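Local coordinates for protein siroheme decarboxylase (Hydrogenobacter thermophilus, PDB 4CH7) that catalyses the decarboxylation of siroheme to 12,18-didecarboxysiroheme, a step in the biosynthesis of heme d1, at residues 258-263 with 275-280; 174-179 with 193-199; 84-90 with 323-327; 287-291 with 303-307. One frame throughout, in Å; residues are numbered along the deposited sequence.

Interaction 1: residues 258-263 with 275-280; sequences GVSHCY and LFAMMH
C262 and A277 face each other as an antiparallel non-hydrogen-bonded pair in the barrel sheet of the second AsnC-like domain, C262 SG lying 4.0 Å from A277 CB on the side that helix 246-254 covers through I253. V259 and M279, a pair of the same kind, lie side by side on that face. On the other face Y263 and F276 touch through their CB atoms, and the selenomethionine M278, bent at chi2 and chi3, crosses the Y263 side chain at about a right angle and sets its CG in the plane of the ring at the edge, 4.0 Å from Y263 CE1. The Y263 side chain is about 7 Å from that of H93, inferred to be an active-site residue. Y263 and F276 are a hydrogen-bonded pair, with both backbone bonds at 2.8 Å (Y263 N to F276 O, F276 N to Y263 O). At the open end of the hairpin G258 O accepts H280 N, and the H280 imidazole lays one face over G258. H261 turns its ND1 to R139. A beta bulge between V259 and C262 sets S260 and H261 both opposite M278, yet M278 N still reaches H261 O and S260 N still reaches M278 O, at 3.0 Å. S260 OG lies between the backbone N and the carbonyl carbon (chi1 48°), which turns it to M278 O: a longer bond, 3.3 Å, from above the carbonyl plane and away from its lone pairs.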
# COMPACT_ATOMS: atom_id res chain seq x y z
N GLY A 258 -17.40 -1.77 9.95
CA GLY A 258 -17.63 -1.36 8.58
C GLY A 258 -16.65 -0.30 8.12
O GLY A 258 -16.68 0.12 6.96
N VAL A 259 -15.80 0.16 9.04
CA VAL A 259 -14.77 1.14 8.71
C VAL A 259 -13.37 0.56 8.86
O VAL A 259 -12.99 0.12 9.95
CB VAL A 259 -14.89 2.40 9.58
CG1 VAL A 259 -13.69 3.32 9.36
CG2 VAL A 259 -16.18 3.14 9.29
N SER A 260 -12.60 0.57 7.78
CA SER A 260 -11.22 0.09 7.81
C SER A 260 -10.23 1.26 7.79
O SER A 260 -10.18 2.05 8.74
CB SER A 260 -10.95 -0.86 6.64
OG SER A 260 -11.41 -0.31 5.41
N HIS A 261 -9.47 1.37 6.72
CA HIS A 261 -8.43 2.39 6.62
C HIS A 261 -8.97 3.80 6.50
O HIS A 261 -9.97 4.05 5.82
CB HIS A 261 -7.50 2.09 5.44
CG HIS A 261 -6.83 0.76 5.52
ND1 HIS A 261 -5.83 0.48 6.43
CD2 HIS A 261 -7.02 -0.38 4.81
CE1 HIS A 261 -5.44 -0.77 6.28
NE2 HIS A 261 -6.14 -1.31 5.30
N CYS A 262 -8.29 4.74 7.17
CA CYS A 262 -8.60 6.15 7.03
C CYS A 262 -7.37 6.89 6.51
O CYS A 262 -6.24 6.57 6.89
CB CYS A 262 -9.06 6.75 8.36
SG CYS A 262 -10.63 6.10 8.95
N TYR A 263 -7.60 7.85 5.63
CA TYR A 263 -6.51 8.64 5.06
C TYR A 263 -6.87 10.11 5.15
O TYR A 263 -8.04 10.46 5.25
CB TYR A 263 -6.29 8.27 3.59
CG TYR A 263 -6.09 6.79 3.35
CD1 TYR A 263 -7.18 5.95 3.15
CD2 TYR A 263 -4.82 6.23 3.30
CE1 TYR A 263 -7.01 4.60 2.92
CE2 TYR A 263 -4.64 4.88 3.07
CZ TYR A 263 -5.74 4.07 2.88
OH TYR A 263 -5.57 2.73 2.66
N LEU A 275 -10.75 14.16 4.20
CA LEU A 275 -10.77 12.92 4.98
C LEU A 275 -11.34 11.76 4.17
O LEU A 275 -12.47 11.82 3.69
CB LEU A 275 -11.54 13.10 6.29
CG LEU A 275 -11.60 11.86 7.19
CD1 LEU A 275 -10.21 11.33 7.47
CD2 LEU A 275 -12.31 12.17 8.49
N PHE A 276 -10.53 10.71 4.03
CA PHE A 276 -10.95 9.50 3.33
C PHE A 276 -11.15 8.38 4.34
O PHE A 276 -10.32 8.20 5.23
CB PHE A 276 -9.90 9.08 2.29
CG PHE A 276 -9.80 9.99 1.09
CD1 PHE A 276 -10.15 11.33 1.17
CD2 PHE A 276 -9.34 9.49 -0.12
CE1 PHE A 276 -10.05 12.17 0.06
CE2 PHE A 276 -9.24 10.32 -1.24
CZ PHE A 276 -9.59 11.66 -1.14
N ALA A 277 -12.24 7.64 4.21
CA ALA A 277 -12.49 6.50 5.09
C ALA A 277 -13.08 5.33 4.33
O ALA A 277 -14.23 5.39 3.87
CB ALA A 277 -13.41 6.90 6.24
N MSE A 278 -12.30 4.26 4.20
CA MSE A 278 -12.77 3.07 3.50
C MSE A 278 -13.89 2.42 4.28
O MSE A 278 -13.71 2.00 5.42
CB MSE A 278 -11.62 2.07 3.31
CG MSE A 278 -10.42 2.62 2.55
SE MSE A 278 -10.86 3.49 0.87
CE MSE A 278 -10.75 5.33 1.47
N MSE A 279 -15.06 2.34 3.66
CA MSE A 279 -16.20 1.66 4.28
C MSE A 279 -16.50 0.35 3.57
O MSE A 279 -16.20 0.18 2.38
CB MSE A 279 -17.43 2.56 4.30
CG MSE A 279 -17.39 3.70 5.31
SE MSE A 279 -18.88 4.92 5.10
CE MSE A 279 -18.47 6.16 6.53
N HIS A 280 -17.09 -0.58 4.31
CA HIS A 280 -17.57 -1.82 3.74
C HIS A 280 -18.83 -2.24 4.48
O HIS A 280 -19.02 -1.87 5.64
CB HIS A 280 -16.51 -2.93 3.82
CG HIS A 280 -15.99 -3.17 5.20
ND1 HIS A 280 -14.67 -2.96 5.55
CD2 HIS A 280 -16.61 -3.60 6.33
CE1 HIS A 280 -14.51 -3.25 6.83
NE2 HIS A 280 -15.67 -3.64 7.32

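Interaction 2: residues 174-179 with 193-199; sequences RIVSIT and YAKRLRM
I175 O is gripped by two donors of T179, its backbone N at 3.1 Å and its OG1, which arrives from above the carbonyl plane at a very short distance whose exact value is doubtful; Y57 on a distant part of the chain also bonds to OG1. With OG1 committed to the helix backbone (chi1 57°), the methyl is left to face the partner helix, and T179 CG2 makes a CH-pi contact over one face of Y193, 4.1 Å from the ring centroid. I178 supplies the centre of the contact. Its CG1 lies between the backbone N and the carbonyl carbon (chi1 78°), which sends CD1 out to meet L197 tip to tip, 3.6 Å from L197 CG, while CB and CG2 lie over one face of the R196 guanidinium. L197 also crosses I175 at about a right angle, with L197 CD1 3.8 Å from I175 CG1; just after L197 the helix ends in a Schellman motif. A water donates to I178 O at 2.7 Å and has a weak link to Y193 OH. Both segments belong to a helix-turn-helix domain, whose helix 201-213 packs on Y193 and L197 through L204. With no direct hydrogen bond between them, the two segments are joined by apolar and CH-pi packing, the guanidinium face over I178, and one weak water link.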
# COMPACT_ATOMS: atom_id res chain seq x y z
N ARG A 174 19.26 -2.45 -4.52
CA ARG A 174 19.41 -3.89 -4.72
C ARG A 174 18.97 -4.67 -3.48
O ARG A 174 18.31 -5.70 -3.59
CB ARG A 174 20.87 -4.24 -5.05
CG ARG A 174 21.37 -3.72 -6.38
CD ARG A 174 22.70 -4.37 -6.76
NE ARG A 174 23.71 -4.22 -5.71
CZ ARG A 174 24.58 -3.23 -5.65
NH1 ARG A 174 24.59 -2.28 -6.58
NH2 ARG A 174 25.47 -3.17 -4.66
N ILE A 175 19.35 -4.16 -2.31
CA ILE A 175 18.94 -4.75 -1.04
C ILE A 175 17.42 -4.83 -0.94
O ILE A 175 16.87 -5.91 -0.71
CB ILE A 175 19.50 -3.95 0.16
CG1 ILE A 175 21.01 -4.17 0.31
CG2 ILE A 175 18.79 -4.35 1.45
CD1 ILE A 175 21.63 -3.38 1.44
N VAL A 176 16.76 -3.70 -1.12
CA VAL A 176 15.30 -3.64 -1.15
C VAL A 176 14.74 -4.56 -2.23
O VAL A 176 13.77 -5.29 -2.00
CB VAL A 176 14.79 -2.20 -1.37
CG1 VAL A 176 13.29 -2.19 -1.59
CG2 VAL A 176 15.15 -1.33 -0.18
N SER A 177 15.36 -4.53 -3.41
CA SER A 177 14.92 -5.32 -4.56
C SER A 177 14.80 -6.81 -4.26
O SER A 177 13.78 -7.43 -4.58
CB SER A 177 15.87 -5.09 -5.74
OG SER A 177 15.58 -5.98 -6.80
N ILE A 178 15.83 -7.38 -3.65
CA ILE A 178 15.88 -8.83 -3.43
C ILE A 178 15.29 -9.29 -2.09
O ILE A 178 15.00 -10.47 -1.92
CB ILE A 178 17.33 -9.37 -3.53
CG1 ILE A 178 18.11 -9.08 -2.25
CG2 ILE A 178 18.04 -8.80 -4.75
CD1 ILE A 178 19.24 -10.06 -2.01
N THR A 179 15.10 -8.36 -1.16
CA THR A 179 14.57 -8.70 0.17
C THR A 179 13.06 -8.49 0.30
O THR A 179 12.43 -9.05 1.20
CB THR A 179 15.27 -7.90 1.29
OG1 THR A 179 15.14 -6.49 1.06
CG2 THR A 179 16.74 -8.27 1.38
N TYR A 193 20.29 -14.16 0.75
CA TYR A 193 20.26 -12.75 0.38
C TYR A 193 21.67 -12.16 0.41
O TYR A 193 22.09 -11.47 -0.52
CB TYR A 193 19.38 -11.95 1.34
CG TYR A 193 17.89 -12.18 1.17
CD1 TYR A 193 17.36 -12.66 -0.02
CD2 TYR A 193 17.01 -11.91 2.21
CE1 TYR A 193 16.00 -12.86 -0.17
CE2 TYR A 193 15.65 -12.11 2.07
CZ TYR A 193 15.15 -12.58 0.88
OH TYR A 193 13.80 -12.79 0.73
N ALA A 194 22.39 -12.44 1.49
CA ALA A 194 23.75 -11.93 1.67
C ALA A 194 24.70 -12.45 0.60
O ALA A 194 25.53 -11.70 0.08
CB ALA A 194 24.26 -12.29 3.06
N LYS A 195 24.60 -13.74 0.27
CA LYS A 195 25.41 -14.34 -0.78
C LYS A 195 25.14 -13.66 -2.13
O LYS A 195 26.07 -13.37 -2.88
CB LYS A 195 25.13 -15.84 -0.90
CG LYS A 195 25.62 -16.67 0.28
CD LYS A 195 25.37 -18.15 0.03
CE LYS A 195 25.73 -19.01 1.23
NZ LYS A 195 27.18 -18.95 1.56
N ARG A 196 23.86 -13.42 -2.42
CA ARG A 196 23.47 -12.76 -3.66
C ARG A 196 23.99 -11.33 -3.71
O ARG A 196 24.36 -10.83 -4.77
CB ARG A 196 21.94 -12.76 -3.82
CG ARG A 196 21.34 -14.13 -4.11
CD ARG A 196 19.81 -14.11 -4.02
NE ARG A 196 19.20 -13.26 -5.04
CZ ARG A 196 17.89 -13.03 -5.14
NH1 ARG A 196 17.05 -13.57 -4.27
NH2 ARG A 196 17.43 -12.25 -6.10
N LEU A 197 24.03 -10.67 -2.56
CA LEU A 197 24.52 -9.30 -2.46
C LEU A 197 26.04 -9.25 -2.34
O LEU A 197 26.61 -8.16 -2.22
CB LEU A 197 23.86 -8.58 -1.28
CG LEU A 197 22.36 -8.36 -1.46
CD1 LEU A 197 21.71 -7.87 -0.18
CD2 LEU A 197 22.11 -7.39 -2.59
N ARG A 198 26.68 -10.42 -2.39
CA ARG A 198 28.13 -10.54 -2.29
C ARG A 198 28.67 -9.93 -1.00
O ARG A 198 29.74 -9.30 -1.00
CB ARG A 198 28.81 -9.88 -3.50
CG ARG A 198 28.35 -10.43 -4.85
CD ARG A 198 28.83 -11.86 -5.06
NE ARG A 198 28.66 -12.28 -6.44
CZ ARG A 198 27.64 -13.01 -6.88
NH1 ARG A 198 26.70 -13.41 -6.04
NH2 ARG A 198 27.56 -13.34 -8.17
N MSE A 199 27.94 -10.11 0.09
CA MSE A 199 28.36 -9.61 1.39
C MSE A 199 28.06 -10.62 2.48
O MSE A 199 27.38 -11.63 2.24
CB MSE A 199 27.71 -8.25 1.69
CG MSE A 199 26.18 -8.27 1.75
SE MSE A 199 25.41 -6.57 2.31
CE MSE A 199 25.32 -5.68 0.60
O HOH W 1 12.54 -11.49 -2.13

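Interaction 3: residues 84-90 with 323-327; sequences FVNACPG and EFERW
P89 and F324 bring the two backbones to 5.3 Å between CA atoms, and C88 and W327 follow at 6.7 Å. Here the end of helix 75-87, in the first AsnC-like ferredoxin-type domain, runs into a Cys-Pro-Gly turn leading to strand 91-97, and the start of the C-terminal helix 323-335 docks on that turn. Between these two segments the contact is packing, with no hydrogen bond. W327 has CG anti to its backbone N (chi1 172°), a rotation that spreads the indole over the turn with one face against it. C88 CB sits over the six-membered ring, 3.8 Å from its centroid, and P89 CD covers the five-membered ring in the same way, 3.9 Å from the centroid, two CH-pi contacts side by side on one face. C88 SG lies over the six-membered ring too, as a sulfur-aromatic contact 17° off the ring normal, and at the same time reaches the F324 ring obliquely, with SG 3.6 Å from F324 CE1. SG thus sits in the corner formed by the W327 face and the F324 ring, and W327 CE3 in turn stands over a face of F324. M123 of helix 116-126 packs on C88 and W327, while V109 and P110 touch F324. The proline ring packs against the first turn of the helix, with P89 CG 3.4 Å from E323 O and P89 CB against E323 CG. At the edge of the F324 ring, in its plane, lies G90 N, 3.8 Å from F324 CD1.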
# COMPACT_ATOMS: atom_id res chain seq x y z
N PHE A 84 -5.49 -0.30 -19.66
CA PHE A 84 -4.28 0.50 -19.88
C PHE A 84 -3.61 0.81 -18.55
O PHE A 84 -2.40 0.70 -18.41
CB PHE A 84 -4.62 1.80 -20.62
CG PHE A 84 -3.46 2.75 -20.72
CD1 PHE A 84 -2.51 2.60 -21.72
CD2 PHE A 84 -3.32 3.79 -19.81
CE1 PHE A 84 -1.44 3.47 -21.81
CE2 PHE A 84 -2.25 4.67 -19.90
CZ PHE A 84 -1.31 4.51 -20.91
N VAL A 85 -4.43 1.21 -17.57
CA VAL A 85 -3.94 1.54 -16.24
C VAL A 85 -3.27 0.34 -15.57
O VAL A 85 -2.17 0.46 -15.02
CB VAL A 85 -5.09 2.04 -15.34
CG1 VAL A 85 -4.61 2.23 -13.91
CG2 VAL A 85 -5.66 3.34 -15.88
N ASN A 86 -3.93 -0.81 -15.64
CA ASN A 86 -3.41 -2.05 -15.06
C ASN A 86 -2.03 -2.42 -15.60
O ASN A 86 -1.22 -3.03 -14.90
CB ASN A 86 -4.39 -3.20 -15.30
CG ASN A 86 -5.75 -2.95 -14.69
OD1 ASN A 86 -5.87 -2.31 -13.65
ND2 ASN A 86 -6.80 -3.45 -15.34
N ALA A 87 -1.77 -2.06 -16.86
CA ALA A 87 -0.48 -2.34 -17.49
C ALA A 87 0.68 -1.66 -16.77
O ALA A 87 1.80 -2.17 -16.77
CB ALA A 87 -0.52 -1.92 -18.95
N CYS A 88 0.41 -0.51 -16.16
CA CYS A 88 1.44 0.20 -15.42
C CYS A 88 1.87 -0.57 -14.18
O CYS A 88 1.04 -0.89 -13.32
CB CYS A 88 0.96 1.60 -15.02
SG CYS A 88 2.19 2.56 -14.11
N PRO A 89 3.17 -0.88 -14.08
CA PRO A 89 3.76 -1.63 -12.96
C PRO A 89 3.69 -0.83 -11.67
O PRO A 89 3.85 -1.40 -10.59
CB PRO A 89 5.22 -1.81 -13.39
CG PRO A 89 5.22 -1.63 -14.89
CD PRO A 89 4.17 -0.59 -15.13
N GLY A 90 3.47 0.48 -11.77
CA GLY A 90 3.38 1.33 -10.60
C GLY A 90 1.97 1.49 -10.05
O GLY A 90 1.77 2.12 -9.01
N GLU A 323 10.85 -2.95 -14.88
CA GLU A 323 9.66 -3.02 -15.71
C GLU A 323 8.82 -1.74 -15.77
O GLU A 323 8.05 -1.56 -16.72
CB GLU A 323 8.79 -4.22 -15.32
CG GLU A 323 8.24 -4.18 -13.90
CD GLU A 323 7.39 -5.39 -13.58
OE1 GLU A 323 7.05 -6.16 -14.51
OE2 GLU A 323 7.05 -5.57 -12.39
N PHE A 324 8.95 -0.85 -14.79
CA PHE A 324 8.24 0.43 -14.86
C PHE A 324 8.84 1.32 -15.94
O PHE A 324 8.13 1.83 -16.80
CB PHE A 324 8.25 1.18 -13.53
CG PHE A 324 7.54 2.51 -13.58
CD1 PHE A 324 6.17 2.58 -13.33
CD2 PHE A 324 8.22 3.68 -13.89
CE1 PHE A 324 5.50 3.79 -13.39
CE2 PHE A 324 7.56 4.89 -13.96
CZ PHE A 324 6.20 4.95 -13.70
N GLU A 325 10.15 1.51 -15.86
CA GLU A 325 10.88 2.34 -16.81
C GLU A 325 10.63 1.86 -18.23
O GLU A 325 10.31 2.65 -19.12
CB GLU A 325 12.37 2.32 -16.49
CG GLU A 325 13.24 3.09 -17.47
CD GLU A 325 14.71 3.02 -17.14
OE1 GLU A 325 15.08 3.27 -15.97
OE2 GLU A 325 15.51 2.69 -18.04
N ARG A 326 10.76 0.55 -18.44
CA ARG A 326 10.50 -0.06 -19.74
C ARG A 326 9.06 0.18 -20.18
O ARG A 326 8.80 0.47 -21.35
CB ARG A 326 10.81 -1.56 -19.69
CG ARG A 326 10.46 -2.30 -20.97
CD ARG A 326 10.99 -3.73 -20.94
NE ARG A 326 10.70 -4.41 -19.68
CZ ARG A 326 9.51 -4.91 -19.35
NH1 ARG A 326 8.49 -4.80 -20.18
NH2 ARG A 326 9.35 -5.51 -18.18
N TRP A 327 8.13 0.07 -19.24
CA TRP A 327 6.74 0.41 -19.51
C TRP A 327 6.61 1.89 -19.85
O TRP A 327 5.83 2.28 -20.72
CB TRP A 327 5.85 0.09 -18.31
CG TRP A 327 4.45 0.60 -18.48
CD1 TRP A 327 3.40 -0.04 -19.08
CD2 TRP A 327 3.94 1.87 -18.04
NE1 TRP A 327 2.28 0.75 -19.05
CE2 TRP A 327 2.58 1.93 -18.42
CE3 TRP A 327 4.50 2.96 -17.38
CZ2 TRP A 327 1.78 3.04 -18.14
CZ3 TRP A 327 3.70 4.06 -17.11
CH2 TRP A 327 2.36 4.09 -17.49

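Interaction 4: residues 287-291 with 303-307; sequences IKLLA and YALLF
L305 projects from the strand into the face of helix 287-291 and meets it with both methyl branches, in an alpha-on-beta packing that belongs to the ferredoxin-like fold of the second AsnC-like domain. Helix and strand run nearly antiparallel, at 158°, and the axes of the two segments approach to 10.0 Å. CG of L305 stands anti to the carbonyl carbon (chi1 -65°), a rotation that points CD1 to K288 and CD2 to A291: CD1 rests 3.7 Å from K288 CA and close to K288 CG, while CD2 meets the methyl of A291, whose CB is 3.8 Å away. L305 thus spans one helical turn, from I287 and K288 to A291. I287 places its CG2 4.1 Å from L305 CD1 and slides past F307 in the opposite direction, so that its CB, CG2 and CD1 all lie 4.0 Å from F307 CE1. The long K288 chain, extended beyond CG, crosses F307 at about a right angle; its CG lies at the edge of the ring, near its plane, 4.1 Å from F307 CZ. No polar bond joins the two segments, and within them the helix meets the strand through hydrocarbon contacts. M279 of strand 275-281 touches both I287 and L305, and W239 stacks on the Y303 ring. Y303, its CG between backbone N and carbonyl carbon (chi1 78°), completes the row by bringing CE2 to within 3.8 Å of A291 CB.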
# COMPACT_ATOMS: atom_id res chain seq x y z
N ILE A 287 -24.05 0.84 4.15
CA ILE A 287 -22.96 1.81 4.21
C ILE A 287 -23.53 3.23 4.26
O ILE A 287 -23.05 4.06 5.04
CB ILE A 287 -22.00 1.66 3.00
CG1 ILE A 287 -21.15 0.40 3.15
CG2 ILE A 287 -21.11 2.88 2.87
CD1 ILE A 287 -20.28 0.09 1.94
N LYS A 288 -24.54 3.49 3.45
CA LYS A 288 -25.22 4.79 3.43
C LYS A 288 -25.72 5.18 4.81
O LYS A 288 -25.56 6.33 5.23
CB LYS A 288 -26.39 4.78 2.44
CG LYS A 288 -25.99 4.95 0.98
CD LYS A 288 -27.22 5.08 0.09
CE LYS A 288 -26.84 5.27 -1.38
NZ LYS A 288 -28.04 5.32 -2.27
N LEU A 289 -26.32 4.23 5.51
CA LEU A 289 -26.79 4.43 6.88
C LEU A 289 -25.64 4.86 7.79
O LEU A 289 -25.75 5.85 8.51
CB LEU A 289 -27.44 3.15 7.41
CG LEU A 289 -28.96 3.03 7.32
CD1 LEU A 289 -29.46 3.44 5.95
CD2 LEU A 289 -29.42 1.62 7.65
N LEU A 290 -24.55 4.10 7.75
CA LEU A 290 -23.36 4.38 8.56
C LEU A 290 -22.80 5.77 8.28
O LEU A 290 -22.42 6.49 9.20
CB LEU A 290 -22.29 3.31 8.30
CG LEU A 290 -20.89 3.56 8.85
CD1 LEU A 290 -20.92 3.74 10.36
CD2 LEU A 290 -19.95 2.42 8.47
N ALA A 291 -22.77 6.14 7.01
CA ALA A 291 -22.29 7.46 6.60
C ALA A 291 -23.22 8.57 7.10
O ALA A 291 -22.76 9.59 7.61
CB ALA A 291 -22.14 7.53 5.09
N TYR A 303 -19.96 15.42 2.07
CA TYR A 303 -19.33 14.12 1.88
C TYR A 303 -19.88 13.40 0.65
O TYR A 303 -20.87 13.84 0.06
CB TYR A 303 -19.51 13.24 3.12
CG TYR A 303 -20.87 12.60 3.26
CD1 TYR A 303 -21.93 13.29 3.83
CD2 TYR A 303 -21.10 11.30 2.84
CE1 TYR A 303 -23.17 12.71 3.97
CE2 TYR A 303 -22.34 10.71 2.97
CZ TYR A 303 -23.37 11.42 3.54
OH TYR A 303 -24.61 10.83 3.67
N ALA A 304 -19.23 12.31 0.28
CA ALA A 304 -19.66 11.51 -0.87
C ALA A 304 -19.26 10.06 -0.67
O ALA A 304 -18.21 9.76 -0.09
CB ALA A 304 -19.05 12.06 -2.15
N LEU A 305 -20.10 9.15 -1.16
CA LEU A 305 -19.81 7.73 -1.09
C LEU A 305 -19.42 7.19 -2.46
O LEU A 305 -20.26 7.08 -3.36
CB LEU A 305 -21.00 6.95 -0.53
CG LEU A 305 -21.38 7.28 0.92
CD1 LEU A 305 -22.56 6.43 1.39
CD2 LEU A 305 -20.19 7.09 1.83
N LEU A 306 -18.14 6.88 -2.63
CA LEU A 306 -17.64 6.37 -3.89
C LEU A 306 -17.54 4.85 -3.82
O LEU A 306 -16.50 4.29 -3.46
CB LEU A 306 -16.28 6.98 -4.24
CG LEU A 306 -16.25 8.45 -4.69
CD1 LEU A 306 -16.47 9.41 -3.54
CD2 LEU A 306 -14.95 8.77 -5.41
N PHE A 307 -18.63 4.18 -4.17
CA PHE A 307 -18.71 2.72 -4.09
C PHE A 307 -17.83 2.04 -5.13
O PHE A 307 -17.80 2.43 -6.29
CB PHE A 307 -20.16 2.25 -4.25
CG PHE A 307 -21.05 2.64 -3.11
CD1 PHE A 307 -21.19 1.81 -2.01
CD2 PHE A 307 -21.77 3.83 -3.14
CE1 PHE A 307 -22.01 2.16 -0.95
CE2 PHE A 307 -22.60 4.19 -2.09
CZ PHE A 307 -22.72 3.35 -0.99

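Overall arrangement
Four contacts show how one chain varies its chemistry with place. Interactions 1 and 4 belong to the same AsnC-like domain, with centres about 10 Å apart, and they touch: M279 and H280 pack on I287 and A291. Interaction 1 is a backbone ladder within the barrel sheet; interaction 4 is hydrocarbon packing of a helix on that sheet. Interaction 3 relies on aromatic faces and sulfur to bring the C-terminal helix to the first AsnC-like domain. Interaction 2, in a helix-turn-helix domain, has no such ladder, only apolar and CH-pi packing, a guanidinium face and a weak water link. Interaction 1 buries five of twelve touching residues, the others three each, with exposed residues at every edge, such as K288 in interaction 4 and R174 and R196 in interaction 2.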